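Local atomic coordinates of endoglucanase EG-II (Hypocrea jecorina, PDB entry 3QR3), a protein that hydrolyses internal beta-1,4-glucosidic bonds of cellulose as an endo-acting glycoside hydrolase of family 5 built on a TIM barrel. Residues 123-126 against 127-131; 161-164 against 165-169; 204-207 against 208-212. All coordinates share one frame; numbering follows the deposited sequence.

All three contacts are local, each folding a short run of chain onto the residues just after it. They follow one another in series without nesting or crossing. Contact 1 lies on helix 122-136, which precedes strand 142-145 of the parallel barrel; contact 2 lies on helix 155-171, between that strand and 179-182. The two helices pack side by side, F125 and W129 of the first against V165 of the second; the centres of contacts 1 and 2 are about 9 Å apart. Contact 3 turns the loop between helix 197-201 and strand 214-219, and V204 and T205 rest it on Q163 and V166 of contact 2. Contacts 1 and 3 stay separate, their nearest atoms about 11 Å apart.

Contact 1. Residues 123-126 against 127-131; sequences AQFT and SLWSQ
The F125 ring takes the edge of the W129 indole on one face, where CD1 stands 3.6 Å above the phenyl plane and is displaced toward its rim; seen from the tryptophan, F125 CZ lies at the edge, in the indole plane. This is an offset edge-to-face pair, with planes at 85°, formed across one turn of the amphipathic helix 122-136 on the outside of the TIM barrel. F125 CZ comes to 3.5 Å from W129 NE1, but that nitrogen gives its hydrogen to the carbonyl of I146. The indole is thus tied to the chain just beyond strand 142-145 while its edge buttresses the phenyl. F125 swings its CG opposite the backbone N (chi1 -179°), and its ring consequently runs alongside W129; it also meets W66. L128 CD2 approaches the F125 ring obliquely, 4.3 Å from CE1; the L128 side chain also touches I104 of strand 99-104. Beneath the rings the helical bonds continue, W129 N to F125 O at 3.3 Å and S130 N to T126 O at 2.7 Å. Farther round, Q131 folds back, and its NE2 donates to S127 O over 3.1 Å from above the carbonyl plane.

Contact 2. Residues 161-164 against 165-169; sequences TVQE and VVTAI
V165 and V166 pack down on the turn before them on the buried side of this helix. The methyl CG2 of V165 sits 3.5 Å from T161 O, and CG2 of V166 sits 3.6 Å from V162 O, so each branch lies against a carbonyl that its own backbone NH also engages: V165 N bonds T161 O, and V166 N meets V162 O at 2.9 Å, almost straight at 173°. Toward the barrel, V162 and V166 press on L181 of strand 179-182, while T161 and V165 face the neighbouring helix 122-136. The T161 hydroxyl is bonded to the side-chain amide of N122. Helix 155-171 is the connecting helix of a beta-alpha-beta crossover in the TIM barrel, between strands 142-145 and 179-182, and its valines form the apolar stripe that seats it there. The other side is looser and more polar. The E164 side chain extends into an exposed position; its backbone O accepts A168 N at 3.0 Å, as the helix requires. Beside it, T167 has OG1 next to its own backbone N (chi1 -55°), which turns the hydroxyl back along the helix to donate to Q163 O over 2.9 Å. The backbone N of T167 reaches the same oxygen, also at 2.9 Å, from the opposite face of the carbonyl plane, giving it two donors from one residue. With a valine in its place the hydroxyl is gone, and Q163 O would probably lose its second donor and keep the backbone bond alone. The Q163 side chain bends at chi2 (66°) and carries its amide obliquely across T167; NE2 there donates to the carbonyl of T205 in the adjoining loop.

Contact 3. Residues 204-207 against 208-212; sequences VTNP and DGSTT
D208 lies just past P207 in a type I beta turn running from N206 to G209, and its OD1 comes back to 3.5 Å from N206 CB. The carboxylate is brought inward by chi1 of 69°, which sets CG between the backbone N and the carbonyl carbon. G209 follows with positive phi (87°), where a CB would be jammed against the carbonyl oxygen of D208; its N closes the turn on N206 O at 2.8 Å, from above the carbonyl plane. S210 is gripped from both directions. Its O receives N206 N at 2.8 Å, nearly in line with the carbonyl bond, and its N and OG both donate to D208 OD1. The backbone bond makes an Asx turn and meets the carboxylate from above its plane at 2.8 Å; the hydroxyl takes the syn lone pair at 2.6 Å. Together these bonds fit a type I turn with a G1 beta bulge, as in a tight hairpin. T205 CB packs on S210 O at 3.2 Å. T211 then lays CG2 near V204 O and, more loosely, T205 CG2. With two donors on one oxygen, D208 is probably held in its ionised form and its carboxylate fixed in rotation, stiffening the turn from within although the residue itself is exposed.

Contact 1. Residues 123-126 against 127-131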
# COMPACT_ATOMS: atom_id res chain seq x y z
N ALA A 123 -10.82 17.94 7.97
CA ALA A 123 -11.15 17.44 9.30
C ALA A 123 -11.88 16.09 9.26
O ALA A 123 -11.72 15.26 10.16
CB ALA A 123 -11.97 18.46 10.08
N GLN A 124 -12.68 15.87 8.23
CA GLN A 124 -13.42 14.61 8.14
C GLN A 124 -12.47 13.45 7.81
O GLN A 124 -12.75 12.29 8.13
CB GLN A 124 -14.55 14.72 7.12
CG GLN A 124 -15.77 15.52 7.62
CD GLN A 124 -16.79 15.79 6.52
OE1 GLN A 124 -16.42 16.11 5.39
NE2 GLN A 124 -18.07 15.67 6.86
N PHE A 125 -11.35 13.77 7.17
CA PHE A 125 -10.34 12.78 6.79
C PHE A 125 -9.33 12.59 7.92
O PHE A 125 -8.94 11.46 8.21
CB PHE A 125 -9.66 13.22 5.48
CG PHE A 125 -8.60 12.27 4.97
CD1 PHE A 125 -8.87 10.91 4.80
CD2 PHE A 125 -7.35 12.75 4.59
CE1 PHE A 125 -7.89 10.05 4.30
CE2 PHE A 125 -6.37 11.89 4.10
CZ PHE A 125 -6.64 10.54 3.95
N THR A 126 -8.91 13.67 8.57
CA THR A 126 -7.94 13.55 9.65
C THR A 126 -8.59 12.82 10.83
O THR A 126 -7.93 12.11 11.59
CB THR A 126 -7.38 14.92 10.12
OG1 THR A 126 -8.44 15.70 10.67
CG2 THR A 126 -6.74 15.69 8.97
N SER A 127 -9.90 13.01 10.98
CA SER A 127 -10.66 12.28 11.99
C SER A 127 -10.53 10.76 11.83
O SER A 127 -10.46 10.02 12.81
CB SER A 127 -12.13 12.69 11.92
OG SER A 127 -12.97 11.58 12.13
N LEU A 128 -10.51 10.29 10.58
CA LEU A 128 -10.30 8.87 10.32
C LEU A 128 -8.91 8.47 10.81
O LEU A 128 -8.75 7.53 11.58
CB LEU A 128 -10.44 8.57 8.83
CG LEU A 128 -9.93 7.20 8.38
CD1 LEU A 128 -10.89 6.12 8.84
CD2 LEU A 128 -9.72 7.16 6.86
N TRP A 129 -7.89 9.21 10.38
CA TRP A 129 -6.52 8.86 10.72
C TRP A 129 -6.18 9.06 12.19
O TRP A 129 -5.37 8.34 12.75
CB TRP A 129 -5.53 9.58 9.80
CG TRP A 129 -5.36 8.84 8.51
CD1 TRP A 129 -5.77 9.24 7.27
CD2 TRP A 129 -4.79 7.54 8.35
NE1 TRP A 129 -5.46 8.27 6.34
CE2 TRP A 129 -4.86 7.22 6.97
CE3 TRP A 129 -4.22 6.61 9.23
CZ2 TRP A 129 -4.37 6.01 6.46
CZ3 TRP A 129 -3.74 5.41 8.71
CH2 TRP A 129 -3.82 5.12 7.34
N SER A 130 -6.83 10.03 12.83
CA SER A 130 -6.58 10.26 14.25
C SER A 130 -7.01 9.03 15.05
O SER A 130 -6.32 8.58 15.97
CB SER A 130 -7.33 11.52 14.71
OG SER A 130 -7.02 11.83 16.05
N GLN A 131 -8.16 8.47 14.67
CA GLN A 131 -8.66 7.28 15.34
C GLN A 131 -7.78 6.06 15.11
O GLN A 131 -7.49 5.31 16.05
CB GLN A 131 -10.09 6.98 14.91
CG GLN A 131 -11.08 8.04 15.34
CD GLN A 131 -12.47 7.71 14.86
OE1 GLN A 131 -13.17 6.90 15.46
NE2 GLN A 131 -12.87 8.32 13.75

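Contact 2. Residues 161-164 against 165-169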
# COMPACT_ATOMS: atom_id res chain seq x y z
N THR A 161 -3.33 18.79 3.06
CA THR A 161 -4.16 17.74 3.64
C THR A 161 -3.27 16.66 4.25
O THR A 161 -3.47 16.24 5.40
CB THR A 161 -5.09 17.12 2.57
OG1 THR A 161 -5.99 18.12 2.09
CG2 THR A 161 -5.90 15.92 3.12
N VAL A 162 -2.28 16.23 3.47
CA VAL A 162 -1.35 15.21 3.96
C VAL A 162 -0.65 15.67 5.24
O VAL A 162 -0.49 14.90 6.18
CB VAL A 162 -0.33 14.78 2.87
CG1 VAL A 162 0.75 13.86 3.46
CG2 VAL A 162 -1.05 14.07 1.70
N GLN A 163 -0.22 16.94 5.27
CA GLN A 163 0.41 17.51 6.46
C GLN A 163 -0.53 17.45 7.68
O GLN A 163 -0.11 17.09 8.78
CB GLN A 163 0.86 18.95 6.21
CG GLN A 163 1.42 19.66 7.44
CD GLN A 163 2.73 19.04 7.93
OE1 GLN A 163 3.81 19.34 7.41
NE2 GLN A 163 2.64 18.18 8.94
N GLU A 164 -1.79 17.81 7.48
CA GLU A 164 -2.77 17.73 8.57
C GLU A 164 -2.91 16.29 9.08
O GLU A 164 -3.05 16.04 10.28
CB GLU A 164 -4.13 18.27 8.12
CG GLU A 164 -4.21 19.80 7.94
CD GLU A 164 -5.65 20.31 7.97
OE1 GLU A 164 -6.49 19.66 8.64
OE2 GLU A 164 -5.94 21.35 7.33
N VAL A 165 -2.88 15.32 8.18
CA VAL A 165 -2.95 13.92 8.60
C VAL A 165 -1.72 13.51 9.41
O VAL A 165 -1.84 12.94 10.50
CB VAL A 165 -3.14 12.98 7.40
CG1 VAL A 165 -3.02 11.51 7.83
CG2 VAL A 165 -4.51 13.23 6.77
N VAL A 166 -0.53 13.80 8.90
CA VAL A 166 0.69 13.50 9.65
C VAL A 166 0.65 14.12 11.05
O VAL A 166 0.98 13.47 12.05
CB VAL A 166 1.96 13.95 8.91
CG1 VAL A 166 3.16 13.92 9.86
CG2 VAL A 166 2.20 13.06 7.69
N THR A 167 0.20 15.36 11.14
CA THR A 167 0.11 16.01 12.44
C THR A 167 -0.87 15.27 13.35
O THR A 167 -0.60 15.06 14.53
CB THR A 167 -0.32 17.48 12.31
OG1 THR A 167 0.59 18.15 11.42
CG2 THR A 167 -0.31 18.18 13.67
N ALA A 168 -2.00 14.85 12.79
CA ALA A 168 -2.99 14.13 13.58
C ALA A 168 -2.45 12.80 14.08
O ALA A 168 -2.70 12.41 15.22
CB ALA A 168 -4.27 13.92 12.78
N ILE A 169 -1.71 12.11 13.23
CA ILE A 169 -1.21 10.79 13.58
C ILE A 169 -0.21 10.90 14.73
O ILE A 169 -0.26 10.14 15.69
CB ILE A 169 -0.54 10.11 12.37
CG1 ILE A 169 -1.60 9.79 11.31
CG2 ILE A 169 0.23 8.88 12.80
CD1 ILE A 169 -1.03 9.19 10.04

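Contact 3. Residues 204-207 against 208-212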
# COMPACT_ATOMS: atom_id res chain seq x y z
N VAL A 204 6.31 18.42 4.06
CA VAL A 204 5.55 17.84 5.17
C VAL A 204 6.51 17.42 6.27
O VAL A 204 7.53 16.82 6.00
CB VAL A 204 4.71 16.63 4.68
CG1 VAL A 204 4.04 15.92 5.85
CG2 VAL A 204 3.68 17.08 3.67
N THR A 205 6.19 17.75 7.52
CA THR A 205 7.07 17.41 8.62
C THR A 205 6.29 16.89 9.82
O THR A 205 5.11 17.13 9.94
CB THR A 205 7.86 18.65 9.14
OG1 THR A 205 6.95 19.64 9.64
CG2 THR A 205 8.74 19.25 8.04
N ASN A 206 7.00 16.20 10.71
CA ASN A 206 6.49 15.89 12.04
C ASN A 206 6.38 17.18 12.84
O ASN A 206 6.99 18.18 12.49
CB ASN A 206 7.46 14.95 12.76
CG ASN A 206 7.68 13.64 12.00
OD1 ASN A 206 8.81 13.31 11.62
ND2 ASN A 206 6.61 12.90 11.79
N PRO A 207 5.60 17.16 13.93
CA PRO A 207 5.47 18.33 14.81
C PRO A 207 6.81 18.95 15.21
O PRO A 207 6.89 20.18 15.32
CB PRO A 207 4.76 17.76 16.04
CG PRO A 207 3.89 16.66 15.46
CD PRO A 207 4.69 16.07 14.33
N ASP A 208 7.83 18.12 15.42
CA ASP A 208 9.14 18.64 15.84
C ASP A 208 9.94 19.25 14.69
O ASP A 208 11.09 19.64 14.87
CB ASP A 208 9.96 17.55 16.56
CG ASP A 208 10.43 16.43 15.63
OD1 ASP A 208 10.15 16.48 14.41
OD2 ASP A 208 11.08 15.48 16.13
N GLY A 209 9.34 19.32 13.50
CA GLY A 209 10.01 19.89 12.34
C GLY A 209 10.85 18.93 11.51
O GLY A 209 11.34 19.30 10.44
N SER A 210 11.04 17.71 12.00
CA SER A 210 11.82 16.70 11.27
C SER A 210 10.99 16.04 10.16
O SER A 210 9.77 16.22 10.11
CB SER A 210 12.34 15.62 12.23
OG SER A 210 11.27 14.84 12.76
N THR A 211 11.65 15.30 9.28
CA THR A 211 10.95 14.47 8.30
C THR A 211 11.15 13.00 8.61
O THR A 211 10.88 12.11 7.78
CB THR A 211 11.40 14.75 6.85
OG1 THR A 211 12.80 14.48 6.72
CG2 THR A 211 11.12 16.20 6.46
N THR A 212 11.62 12.74 9.82
CA THR A 212 11.90 11.38 10.27
C THR A 212 10.71 10.43 10.08
O THR A 212 9.58 10.73 10.50
CB THR A 212 12.34 11.37 11.75
OG1 THR A 212 13.38 12.35 11.93
CG2 THR A 212 12.87 9.99 12.16